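Local coordinates for protein N5-carboxyaminoimidazole ribonucleotide synthetase (PDB 3QFF) that uses ATP and bicarbonate to carboxylate aminoimidazole ribonucleotide, giving N5-carboxyaminoimidazole ribonucleotide for purine biosynthesis, at residues Phe193-Ser204 / Leu254-Thr265; Val211-His219 / Ser227-Ser238. One frame throughout, in Å; residues are numbered along the deposited sequence.

Contacts 1 and 2 lie in the ATP-grasp domain and share one antiparallel sheet, where strands 195-203 and 209-220 are neighbours. Contact 1 is the more deeply buried: a long pairing of two inner strands, apolar on the face toward helix 235-251, aromatic and acidic at the ADP end. Contact 2 lies farther out, where a short hairpin pairing runs into a loop leading to the same helix. Backbone pairing and aliphatic contacts occur in both, but contact 2 adds a salt bridge between buried Glu-216 and partly exposed Arg-232 where contact 1 has an aromatic stack. The two contacts meet through a salt bridge from Lys-195 to Glu-216, and Glu-196 of contact 1 sits beside His-219 of contact 2.

Contact 1: Phe193-Ser204 / Leu254-Thr265; sequences FEKEVSVIVIRS and LVGTLAVEMFAT. With ADP (adenosine-5'-diphosphate), chain C.
Phe-193 and Phe-263 stack in offset fashion at the ADP end of two antiparallel strands, with ring planes 14° apart. Phe-263 CD2 lies over one face of the Phe-193 ring, toward its rim and 3.7 Å from Phe-193 CD1, while ADP N3 approaches that ring at its edge. Glu-196 runs alongside Phe-263, pointing the same way, and its OE2 meets the ring edge 3.4 Å from Phe-263 CE2.

The tight part is the face carrying Val-197, Val-199, Val-201, Leu-258, Val-260 and Met-262, on which helix 235-251 packs. A bend at chi3 (-95°) turns Met-262 CE onto Val-199 CG2, 3.6 Å away, and Val-201 CG1 rests against Leu-258 CB. On the other face Ile-200 CD1 touches Ala-259 CB at 3.7 Å. The solvent side lies at exposed Glu-194 and along partly exposed Lys-195 and Glu-261. Glu-194 and Lys-195 form a classic beta bulge opposite Ala-264, whose O accepts from both backbone nitrogens. At the far end Arg-203, extended from CG to NE, hydrogen-bonds through NH1 to Leu-254 O at 2.6 Å, the donor above the carbonyl plane.

ADP O3' donates to Glu-196 OE2 at 2.8 Å, and Phe-263 CE2 lies 3.7 Å from ADP C2'. Phe-193, Glu-196 and Phe-263 thus supply an aromatic and acidic part of the ADP pocket, which Lys-153 and Asn-273, among others, complete.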
loop_
_atom_site.group_PDB
_atom_site.type_symbol
_atom_site.label_atom_id
_atom_site.label_comp_id
_atom_site.label_asym_id
_atom_site.label_seq_id
_atom_site.Cartn_x
_atom_site.Cartn_y
_atom_site.Cartn_z
ATOM N N PHE A 193 13.875 -15.415 29.636
ATOM C CA PHE A 193 13.940 -14.164 28.894
ATOM C C PHE A 193 12.921 -13.168 29.417
ATOM O O PHE A 193 11.896 -13.561 29.977
ATOM C CB PHE A 193 13.756 -14.392 27.385
ATOM C CG PHE A 193 12.413 -14.951 27.013
ATOM C CD1 PHE A 193 12.234 -16.321 26.872
ATOM C CD2 PHE A 193 11.318 -14.103 26.812
ATOM C CE1 PHE A 193 10.986 -16.845 26.534
ATOM C CE2 PHE A 193 10.069 -14.616 26.481
ATOM C CZ PHE A 193 9.906 -15.996 26.337
ATOM N N GLU A 194 13.232 -11.889 29.225
ATOM C CA GLU A 194 12.325 -10.789 29.504
ATOM C C GLU A 194 11.328 -10.586 28.344
ATOM O O GLU A 194 10.122 -10.562 28.574
ATOM C CB GLU A 194 13.127 -9.501 29.746
ATOM C CG GLU A 194 12.317 -8.366 30.380
ATOM C CD GLU A 194 13.007 -7.001 30.316
ATOM O OE1 GLU A 194 14.262 -6.930 30.297
ATOM O OE2 GLU A 194 12.280 -5.982 30.296
ATOM N N LYS A 195 11.846 -10.458 27.117
ATOM C CA LYS A 195 11.048 -10.133 25.924
ATOM C C LYS A 195 11.350 -11.081 24.759
ATOM O O LYS A 195 12.490 -11.529 24.596
ATOM C CB LYS A 195 11.385 -8.715 25.434
ATOM C CG LYS A 195 11.295 -7.607 26.475
ATOM C CD LYS A 195 10.081 -6.782 26.240
ATOM C CE LYS A 195 9.862 -5.742 27.330
ATOM N NZ LYS A 195 8.395 -5.578 27.537
ATOM N N GLU A 196 10.331 -11.373 23.952
ATOM C CA GLU A 196 10.540 -11.950 22.617
ATOM C C GLU A 196 10.619 -10.849 21.569
ATOM O O GLU A 196 9.746 -9.970 21.504
ATOM C CB GLU A 196 9.440 -12.928 22.254
ATOM C CG GLU A 196 9.591 -14.267 22.916
ATOM C CD GLU A 196 8.612 -15.268 22.386
ATOM O OE1 GLU A 196 7.434 -15.233 22.812
ATOM O OE2 GLU A 196 9.017 -16.098 21.542
ATOM N N VAL A 197 11.680 -10.875 20.764
ATOM C CA VAL A 197 11.875 -9.844 19.752
ATOM C C VAL A 197 12.142 -10.459 18.380
ATOM O O VAL A 197 12.595 -11.605 18.280
ATOM C CB VAL A 197 12.992 -8.796 20.139
ATOM C CG1 VAL A 197 12.688 -8.141 21.503
ATOM C CG2 VAL A 197 14.410 -9.409 20.110
ATOM N N SER A 198 11.834 -9.711 17.323
ATOM C CA SER A 198 12.189 -10.160 15.988
ATOM C C SER A 198 12.675 -9.016 15.112
ATOM O O SER A 198 12.325 -7.861 15.335
ATOM C CB SER A 198 11.035 -10.909 15.320
ATOM O OG SER A 198 10.007 -10.014 14.943
ATOM N N VAL A 199 13.491 -9.359 14.119
ATOM C CA VAL A 199 14.049 -8.414 13.158
ATOM C C VAL A 199 13.852 -9.023 11.764
ATOM O O VAL A 199 14.145 -10.214 11.547
ATOM C CB VAL A 199 15.573 -8.182 13.395
ATOM C CG1 VAL A 199 16.201 -7.391 12.240
ATOM C CG2 VAL A 199 15.826 -7.456 14.716
ATOM N N ILE A 200 13.322 -8.213 10.844
ATOM C CA ILE A 200 13.173 -8.611 9.452
ATOM C C ILE A 200 14.379 -8.036 8.719
ATOM O O ILE A 200 14.636 -6.828 8.798
ATOM C CB ILE A 200 11.879 -8.046 8.789
ATOM C CG1 ILE A 200 10.606 -8.352 9.606
ATOM C CG2 ILE A 200 11.743 -8.542 7.326
ATOM C CD1 ILE A 200 10.188 -9.802 9.626
ATOM N N VAL A 201 15.130 -8.902 8.046
ATOM C CA VAL A 201 16.234 -8.443 7.202
ATOM C C VAL A 201 15.970 -8.783 5.727
ATOM O O VAL A 201 15.386 -9.834 5.399
ATOM C CB VAL A 201 17.634 -8.950 7.724
ATOM C CG1 VAL A 201 17.613 -10.443 8.004
ATOM C CG2 VAL A 201 18.755 -8.573 6.758
ATOM N N ILE A 202 16.373 -7.873 4.848
ATOM C CA ILE A 202 16.160 -8.027 3.417
ATOM C C ILE A 202 17.498 -7.998 2.719
ATOM O O ILE A 202 18.307 -7.112 2.995
ATOM C CB ILE A 202 15.346 -6.842 2.831
ATOM C CG1 ILE A 202 14.106 -6.526 3.675
ATOM C CG2 ILE A 202 15.018 -7.090 1.315
ATOM C CD1 ILE A 202 13.065 -7.658 3.758
ATOM N N ARG A 203 17.724 -8.939 1.809
ATOM C CA ARG A 203 18.953 -8.938 1.007
ATOM C C ARG A 203 18.599 -9.205 -0.443
ATOM O O ARG A 203 17.960 -10.213 -0.754
ATOM C CB ARG A 203 19.965 -9.977 1.516
ATOM C CG ARG A 203 21.327 -9.870 0.845
ATOM C CD ARG A 203 22.431 -10.612 1.613
ATOM N NE ARG A 203 23.687 -10.641 0.851
ATOM C CZ ARG A 203 23.974 -11.509 -0.120
ATOM N NH1 ARG A 203 23.107 -12.439 -0.477
ATOM N NH2 ARG A 203 25.148 -11.444 -0.744
ATOM N N SER A 204 18.989 -8.295 -1.324
ATOM C CA SER A 204 18.640 -8.426 -2.740
ATOM C C SER A 204 19.549 -9.414 -3.475
ATOM O O SER A 204 20.594 -9.817 -2.961
ATOM C CB SER A 204 18.654 -7.059 -3.442
ATOM O OG SER A 204 19.972 -6.675 -3.814
ATOM N N LEU A 254 21.636 -14.783 2.178
ATOM C CA LEU A 254 20.217 -14.563 1.980
ATOM C C LEU A 254 19.943 -13.848 0.670
ATOM O O LEU A 254 20.645 -12.899 0.314
ATOM C CB LEU A 254 19.624 -13.735 3.139
ATOM C CG LEU A 254 18.231 -13.112 2.994
ATOM C CD1 LEU A 254 17.095 -14.182 3.011
ATOM C CD2 LEU A 254 17.970 -12.042 4.086
ATOM N N VAL A 255 18.906 -14.304 -0.028
ATOM C CA VAL A 255 18.261 -13.502 -1.063
ATOM C C VAL A 255 16.760 -13.504 -0.769
ATOM O O VAL A 255 16.153 -14.558 -0.638
ATOM C CB VAL A 255 18.542 -14.030 -2.493
ATOM C CG1 VAL A 255 17.725 -13.237 -3.545
ATOM C CG2 VAL A 255 20.053 -13.968 -2.802
ATOM N N GLY A 256 16.166 -12.319 -0.665
ATOM C CA GLY A 256 14.772 -12.193 -0.273
ATOM C C GLY A 256 14.655 -11.687 1.159
ATOM O O GLY A 256 15.391 -10.779 1.574
ATOM N N THR A 257 13.753 -12.306 1.919
ATOM C CA THR A 257 13.346 -11.832 3.240
ATOM C C THR A 257 13.671 -12.888 4.280
ATOM O O THR A 257 13.412 -14.081 4.062
ATOM C CB THR A 257 11.818 -11.563 3.258
ATOM O OG1 THR A 257 11.505 -10.638 2.218
ATOM C CG2 THR A 257 11.358 -10.949 4.588
ATOM N N LEU A 258 14.255 -12.460 5.399
ATOM C CA LEU A 258 14.477 -13.359 6.532
ATOM C C LEU A 258 13.935 -12.736 7.817
ATOM O O LEU A 258 14.318 -11.635 8.175
ATOM C CB LEU A 258 15.975 -13.677 6.693
ATOM C CG LEU A 258 16.335 -14.713 7.772
ATOM C CD1 LEU A 258 15.814 -16.103 7.388
ATOM C CD2 LEU A 258 17.857 -14.767 7.987
ATOM N N ALA A 259 13.028 -13.435 8.494
ATOM C CA ALA A 259 12.589 -13.006 9.818
ATOM C C ALA A 259 13.431 -13.766 10.822
ATOM O O ALA A 259 13.552 -14.986 10.725
ATOM C CB ALA A 259 11.112 -13.337 10.026
ATOM N N VAL A 260 14.005 -13.053 11.782
ATOM C CA VAL A 260 14.833 -13.682 12.808
ATOM C C VAL A 260 14.114 -13.502 14.140
ATOM O O VAL A 260 13.957 -12.375 14.600
ATOM C CB VAL A 260 16.233 -13.032 12.876
ATOM C CG1 VAL A 260 17.171 -13.855 13.788
ATOM C CG2 VAL A 260 16.842 -12.879 11.466
ATOM N N GLU A 261 13.635 -14.590 14.733
ATOM C CA GLU A 261 12.993 -14.485 16.041
ATOM C C GLU A 261 13.990 -14.809 17.128
ATOM O O GLU A 261 14.783 -15.735 16.988
ATOM C CB GLU A 261 11.762 -15.385 16.148
ATOM C CG GLU A 261 10.624 -14.944 15.223
ATOM C CD GLU A 261 9.350 -15.724 15.489
ATOM O OE1 GLU A 261 9.156 -16.780 14.852
ATOM O OE2 GLU A 261 8.552 -15.290 16.356
ATOM N N MET A 262 13.919 -14.038 18.209
ATOM C CA MET A 262 14.948 -13.995 19.236
ATOM C C MET A 262 14.337 -13.884 20.625
ATOM O O MET A 262 13.226 -13.392 20.762
ATOM C CB MET A 262 15.852 -12.781 19.002
ATOM C CG MET A 262 16.784 -12.919 17.794
ATOM S SD MET A 262 17.605 -11.362 17.369
ATOM C CE MET A 262 16.513 -10.744 16.110
ATOM N N PHE A 263 15.067 -14.372 21.631
ATOM C CA PHE A 263 14.776 -14.137 23.046
ATOM C C PHE A 263 15.803 -13.143 23.618
ATOM O O PHE A 263 17.027 -13.314 23.449
ATOM C CB PHE A 263 14.861 -15.438 23.867
ATOM C CG PHE A 263 13.999 -16.575 23.360
ATOM C CD1 PHE A 263 14.574 -17.803 23.064
ATOM C CD2 PHE A 263 12.620 -16.436 23.222
ATOM C CE1 PHE A 263 13.799 -18.878 22.624
ATOM C CE2 PHE A 263 11.832 -17.503 22.773
ATOM C CZ PHE A 263 12.424 -18.726 22.472
ATOM N N ALA A 264 15.301 -12.109 24.290
ATOM C CA ALA A 264 16.135 -11.103 24.930
ATOM C C ALA A 264 16.014 -11.223 26.448
ATOM O O ALA A 264 14.904 -11.229 26.987
ATOM C CB ALA A 264 15.721 -9.712 24.467
ATOM N N THR A 265 17.145 -11.336 27.141
ATOM C CA THR A 265 17.110 -11.476 28.602
ATOM C C THR A 265 17.189 -10.120 29.300
ATOM O O THR A 265 17.470 -9.098 28.662
ATOM C CB THR A 265 18.220 -12.409 29.144
ATOM O OG1 THR A 265 19.496 -11.761 29.028
ATOM C CG2 THR A 265 18.210 -13.753 28.404
HETATM P PB ADP C . 6.793 -22.427 17.194
HETATM O O1B ADP C . 5.566 -23.288 17.382
HETATM O O2B ADP C . 7.648 -22.865 16.025
HETATM O O3B ADP C . 6.497 -20.946 17.238
HETATM P PA ADP C . 8.863 -21.842 19.165
HETATM O O1A ADP C . 8.826 -20.436 18.602
HETATM O O2A ADP C . 10.154 -22.629 19.161
HETATM O O3A ADP C . 7.698 -22.758 18.503
HETATM O "O5'" ADP C . 8.400 -21.764 20.702
HETATM C "C5'" ADP C . 7.071 -21.363 21.026
HETATM C "C4'" ADP C . 7.090 -20.550 22.311
HETATM O "O4'" ADP C . 7.652 -21.340 23.362
HETATM C "C3'" ADP C . 7.959 -19.308 22.187
HETATM O "O3'" ADP C . 7.172 -18.158 21.860
HETATM C "C2'" ADP C . 8.621 -19.178 23.544
HETATM O "O2'" ADP C . 7.867 -18.287 24.370
HETATM C "C1'" ADP C . 8.568 -20.572 24.149
HETATM N N9 ADP C . 9.920 -21.197 24.117
HETATM C C8 ADP C . 10.412 -21.969 23.125
HETATM N N7 ADP C . 11.674 -22.383 23.403
HETATM C C5 ADP C . 12.012 -21.875 24.599
HETATM C C6 ADP C . 13.206 -21.923 25.482
HETATM N N6 ADP C . 14.316 -22.619 25.129
HETATM N N1 ADP C . 13.143 -21.244 26.655
HETATM C C2 ADP C . 12.052 -20.546 27.023
HETATM N N3 ADP C . 10.940 -20.462 26.270
HETATM C C4 ADP C . 10.855 -21.094 25.071
HETATM O O HOH W 1 11.105 -15.031 19.589
HETATM O O HOH W 2 9.512 -13.249 18.260
#

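Contact 2: Val211-His219 / Ser227-Ser238; sequences VFPVAENIH and SIVPARITEELS
Glu-216 and Ile-228 form an antiparallel hydrogen-bonded pair, Glu-216 N to Ile-228 O at 2.8 Å and Ile-228 N to Glu-216 O at 2.7 Å, and beyond the cis peptide before Pro-230 the chain returns so that Ala-231 N bonds Val-214 O.

Glu-216 carries most of the side-chain contact. With CG anti to the backbone N (chi1 159°) and the chain extended, its carboxylate reaches Arg-232, which grips it side-on in a salt bridge. Arg-232 NE donates to Glu-216 OE1 at 3.0 Å, nearly straight at 173°, and Arg-232 NH1 comes to Glu-216 OE2 at 2.9 Å from above the carboxylate plane. The backbone N of Arg-232, centre of an inverse gamma turn, also hydrogen-bonds to Glu-216 OE1, arriving on the face opposite to NE. Nearby, Ala-231 CB packs on Glu-216 CB, and Ile-228 CD1 touches both Glu-216 CD and Ile-218 CD1, 3.7 Å from the latter. On the other face of the hairpin, Ser-227 OG donates to Asn-217 OD1 at 2.9 Å. Val-214 CG1 meets Ala-231 CB and Ile-233 CD1, the valine and isoleucine crossing at about a right angle.

Lys-195 adds a second positive partner at Glu-216 OE2, and Glu-366 pairs with Arg-232 NH2. So many donors would probably keep the Glu-216 carboxylate ionised, and the three bonds from Arg-232 fix its rotation, fastening the loop before helix 235-251 to the hairpin.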
loop_
_atom_site.group_PDB
_atom_site.type_symbol
_atom_site.label_atom_id
_atom_site.label_comp_id
_atom_site.label_asym_id
_atom_site.label_seq_id
_atom_site.Cartn_x
_atom_site.Cartn_y
_atom_site.Cartn_z
ATOM N N VAL A 211 17.724 -3.636 6.973
ATOM C CA VAL A 211 17.182 -4.244 8.179
ATOM C C VAL A 211 16.053 -3.356 8.711
ATOM O O VAL A 211 16.165 -2.114 8.742
ATOM C CB VAL A 211 18.267 -4.448 9.258
ATOM C CG1 VAL A 211 17.770 -5.360 10.374
ATOM C CG2 VAL A 211 19.516 -5.048 8.631
ATOM N N PHE A 212 14.959 -3.989 9.091
ATOM C CA PHE A 212 13.855 -3.290 9.729
ATOM C C PHE A 212 14.106 -3.128 11.228
ATOM O O PHE A 212 14.974 -3.807 11.781
ATOM C CB PHE A 212 12.548 -4.038 9.489
ATOM C CG PHE A 212 11.972 -3.794 8.141
ATOM C CD1 PHE A 212 12.140 -4.740 7.119
ATOM C CD2 PHE A 212 11.283 -2.617 7.876
ATOM C CE1 PHE A 212 11.587 -4.519 5.851
ATOM C CE2 PHE A 212 10.724 -2.389 6.605
ATOM C CZ PHE A 212 10.874 -3.339 5.597
ATOM N N PRO A 213 13.365 -2.216 11.880
ATOM C CA PRO A 213 13.580 -2.001 13.323
ATOM C C PRO A 213 13.175 -3.228 14.134
ATOM O O PRO A 213 12.322 -4.012 13.688
ATOM C CB PRO A 213 12.654 -0.815 13.670
ATOM C CG PRO A 213 12.204 -0.237 12.367
ATOM C CD PRO A 213 12.360 -1.302 11.310
ATOM N N VAL A 214 13.759 -3.376 15.319
ATOM C CA VAL A 214 13.411 -4.460 16.218
ATOM C C VAL A 214 11.956 -4.353 16.707
ATOM O O VAL A 214 11.539 -3.320 17.213
ATOM C CB VAL A 214 14.352 -4.535 17.454
ATOM C CG1 VAL A 214 14.048 -5.794 18.263
ATOM C CG2 VAL A 214 15.842 -4.494 17.046
ATOM N N ALA A 215 11.209 -5.448 16.577
ATOM C CA ALA A 215 9.839 -5.511 17.079
ATOM C C ALA A 215 9.797 -6.401 18.313
ATOM O O ALA A 215 10.422 -7.458 18.338
ATOM C CB ALA A 215 8.909 -6.071 16.020
ATOM N N GLU A 216 9.062 -5.959 19.329
ATOM C CA GLU A 216 8.775 -6.790 20.503
ATOM C C GLU A 216 7.488 -7.565 20.235
ATOM O O GLU A 216 6.447 -6.965 19.932
ATOM C CB GLU A 216 8.663 -5.916 21.760
ATOM C CG GLU A 216 7.896 -6.552 22.937
ATOM C CD GLU A 216 7.657 -5.563 24.090
ATOM O OE1 GLU A 216 8.022 -4.379 23.963
ATOM O OE2 GLU A 216 7.094 -5.974 25.127
ATOM N N ASN A 217 7.556 -8.893 20.356
ATOM C CA ASN A 217 6.427 -9.753 20.026
ATOM C C ASN A 217 5.778 -10.421 21.222
ATOM O O ASN A 217 6.469 -11.024 22.051
ATOM C CB ASN A 217 6.863 -10.818 19.024
ATOM C CG ASN A 217 7.389 -10.212 17.762
ATOM O OD1 ASN A 217 6.840 -9.231 17.267
ATOM N ND2 ASN A 217 8.477 -10.766 17.244
ATOM N N ILE A 218 4.453 -10.324 21.281
ATOM C CA ILE A 218 3.679 -10.946 22.350
ATOM C C ILE A 218 2.869 -12.118 21.792
ATOM O O ILE A 218 1.983 -11.932 20.942
ATOM C CB ILE A 218 2.810 -9.886 23.131
ATOM C CG1 ILE A 218 3.721 -8.771 23.676
ATOM C CG2 ILE A 218 1.994 -10.566 24.259
ATOM C CD1 ILE A 218 3.053 -7.717 24.573
ATOM N N HIS A 219 3.212 -13.326 22.246
ATOM C CA HIS A 219 2.522 -14.553 21.850
ATOM C C HIS A 219 1.523 -15.000 22.916
ATOM O O HIS A 219 1.751 -14.794 24.111
ATOM C CB HIS A 219 3.513 -15.686 21.564
ATOM C CG HIS A 219 4.422 -15.406 20.411
ATOM N ND1 HIS A 219 5.596 -14.698 20.549
ATOM C CD2 HIS A 219 4.318 -15.712 19.096
ATOM C CE1 HIS A 219 6.179 -14.586 19.368
ATOM N NE2 HIS A 219 5.423 -15.189 18.470
ATOM N N SER A 227 2.667 -7.157 17.941
ATOM C CA SER A 227 4.042 -6.703 17.707
ATOM C C SER A 227 4.136 -5.217 18.021
ATOM O O SER A 227 3.306 -4.410 17.575
ATOM C CB SER A 227 4.502 -6.940 16.269
ATOM O OG SER A 227 4.396 -8.300 15.945
ATOM N N ILE A 228 5.157 -4.859 18.776
ATOM C CA ILE A 228 5.295 -3.502 19.269
ATOM C C ILE A 228 6.601 -2.931 18.757
ATOM O O ILE A 228 7.652 -3.533 18.951
ATOM C CB ILE A 228 5.328 -3.484 20.802
ATOM C CG1 ILE A 228 4.087 -4.167 21.397
ATOM C CG2 ILE A 228 5.506 -2.058 21.304
ATOM C CD1 ILE A 228 4.268 -4.585 22.907
ATOM N N VAL A 229 6.533 -1.764 18.124
ATOM C CA VAL A 229 7.694 -1.162 17.499
ATOM C C VAL A 229 7.683 0.345 17.777
ATOM O O VAL A 229 6.709 1.024 17.448
ATOM C CB VAL A 229 7.698 -1.412 15.970
ATOM C CG1 VAL A 229 9.085 -1.177 15.383
ATOM C CG2 VAL A 229 7.212 -2.827 15.649
ATOM N N PRO A 230 8.770 0.885 18.362
ATOM C CA PRO A 230 10.037 0.234 18.733
ATOM C C PRO A 230 9.859 -0.759 19.878
ATOM O O PRO A 230 9.032 -0.542 20.768
ATOM C CB PRO A 230 10.926 1.410 19.176
ATOM C CG PRO A 230 10.231 2.656 18.646
ATOM C CD PRO A 230 8.779 2.319 18.695
ATOM N N ALA A 231 10.585 -1.871 19.822
ATOM C CA ALA A 231 10.589 -2.829 20.936
ATOM C C ALA A 231 10.994 -2.086 22.210
ATOM O O ALA A 231 11.849 -1.208 22.170
ATOM C CB ALA A 231 11.559 -3.985 20.651
ATOM N N ARG A 232 10.369 -2.422 23.332
ATOM C CA ARG A 232 10.651 -1.737 24.586
ATOM C C ARG A 232 11.896 -2.338 25.261
ATOM O O ARG A 232 11.809 -3.028 26.283
ATOM C CB ARG A 232 9.415 -1.744 25.499
ATOM C CG ARG A 232 8.204 -1.010 24.874
ATOM C CD ARG A 232 6.913 -1.170 25.676
ATOM N NE ARG A 232 6.424 -2.545 25.670
ATOM C CZ ARG A 232 5.392 -2.992 26.390
ATOM N NH1 ARG A 232 5.041 -4.267 26.302
ATOM N NH2 ARG A 232 4.704 -2.175 27.194
ATOM N N ILE A 233 13.052 -2.074 24.654
ATOM C CA ILE A 233 14.322 -2.639 25.092
ATOM C C ILE A 233 15.405 -1.564 25.037
ATOM O O ILE A 233 15.208 -0.519 24.415
ATOM C CB ILE A 233 14.737 -3.881 24.222
ATOM C CG1 ILE A 233 14.881 -3.491 22.742
ATOM C CG2 ILE A 233 13.744 -5.042 24.398
ATOM C CD1 ILE A 233 15.225 -4.635 21.822
ATOM N N THR A 234 16.545 -1.816 25.689
ATOM C CA THR A 234 17.660 -0.867 25.685
ATOM C C THR A 234 18.233 -0.682 24.285
ATOM O O THR A 234 18.102 -1.565 23.422
ATOM C CB THR A 234 18.807 -1.317 26.615
ATOM O OG1 THR A 234 19.390 -2.528 26.110
ATOM C CG2 THR A 234 18.298 -1.553 28.051
ATOM N N GLU A 235 18.885 0.457 24.067
ATOM C CA GLU A 235 19.556 0.721 22.802
ATOM C C GLU A 235 20.626 -0.333 22.525
ATOM O O GLU A 235 20.980 -0.568 21.375
ATOM C CB GLU A 235 20.180 2.121 22.804
ATOM C CG GLU A 235 20.378 2.727 21.412
ATOM C CD GLU A 235 19.061 2.933 20.680
ATOM O OE1 GLU A 235 18.922 2.426 19.540
ATOM O OE2 GLU A 235 18.153 3.578 21.256
ATOM N N GLU A 236 21.127 -0.965 23.584
ATOM C CA GLU A 236 22.186 -1.970 23.472
ATOM C C GLU A 236 21.658 -3.306 22.952
ATOM O O GLU A 236 22.293 -3.926 22.096
ATOM C CB GLU A 236 22.902 -2.162 24.813
ATOM C CG GLU A 236 23.925 -1.052 25.153
ATOM C CD GLU A 236 23.313 0.351 25.261
ATOM O OE1 GLU A 236 23.855 1.279 24.613
ATOM O OE2 GLU A 236 22.290 0.526 25.979
ATOM N N LEU A 237 20.512 -3.739 23.483
ATOM C CA LEU A 237 19.808 -4.916 22.987
ATOM C C LEU A 237 19.373 -4.767 21.523
ATOM O O LEU A 237 19.468 -5.722 20.744
ATOM C CB LEU A 237 18.584 -5.240 23.859
ATOM C CG LEU A 237 18.752 -6.161 25.074
ATOM C CD1 LEU A 237 17.508 -6.171 25.920
ATOM C CD2 LEU A 237 19.100 -7.582 24.656
ATOM N N SER A 238 18.879 -3.581 21.169
ATOM C CA SER A 238 18.430 -3.292 19.810
ATOM C C SER A 238 19.558 -3.424 18.810
ATOM O O SER A 238 19.421 -4.114 17.801
ATOM C CB SER A 238 17.857 -1.877 19.717
ATOM O OG SER A 238 16.626 -1.810 20.401
#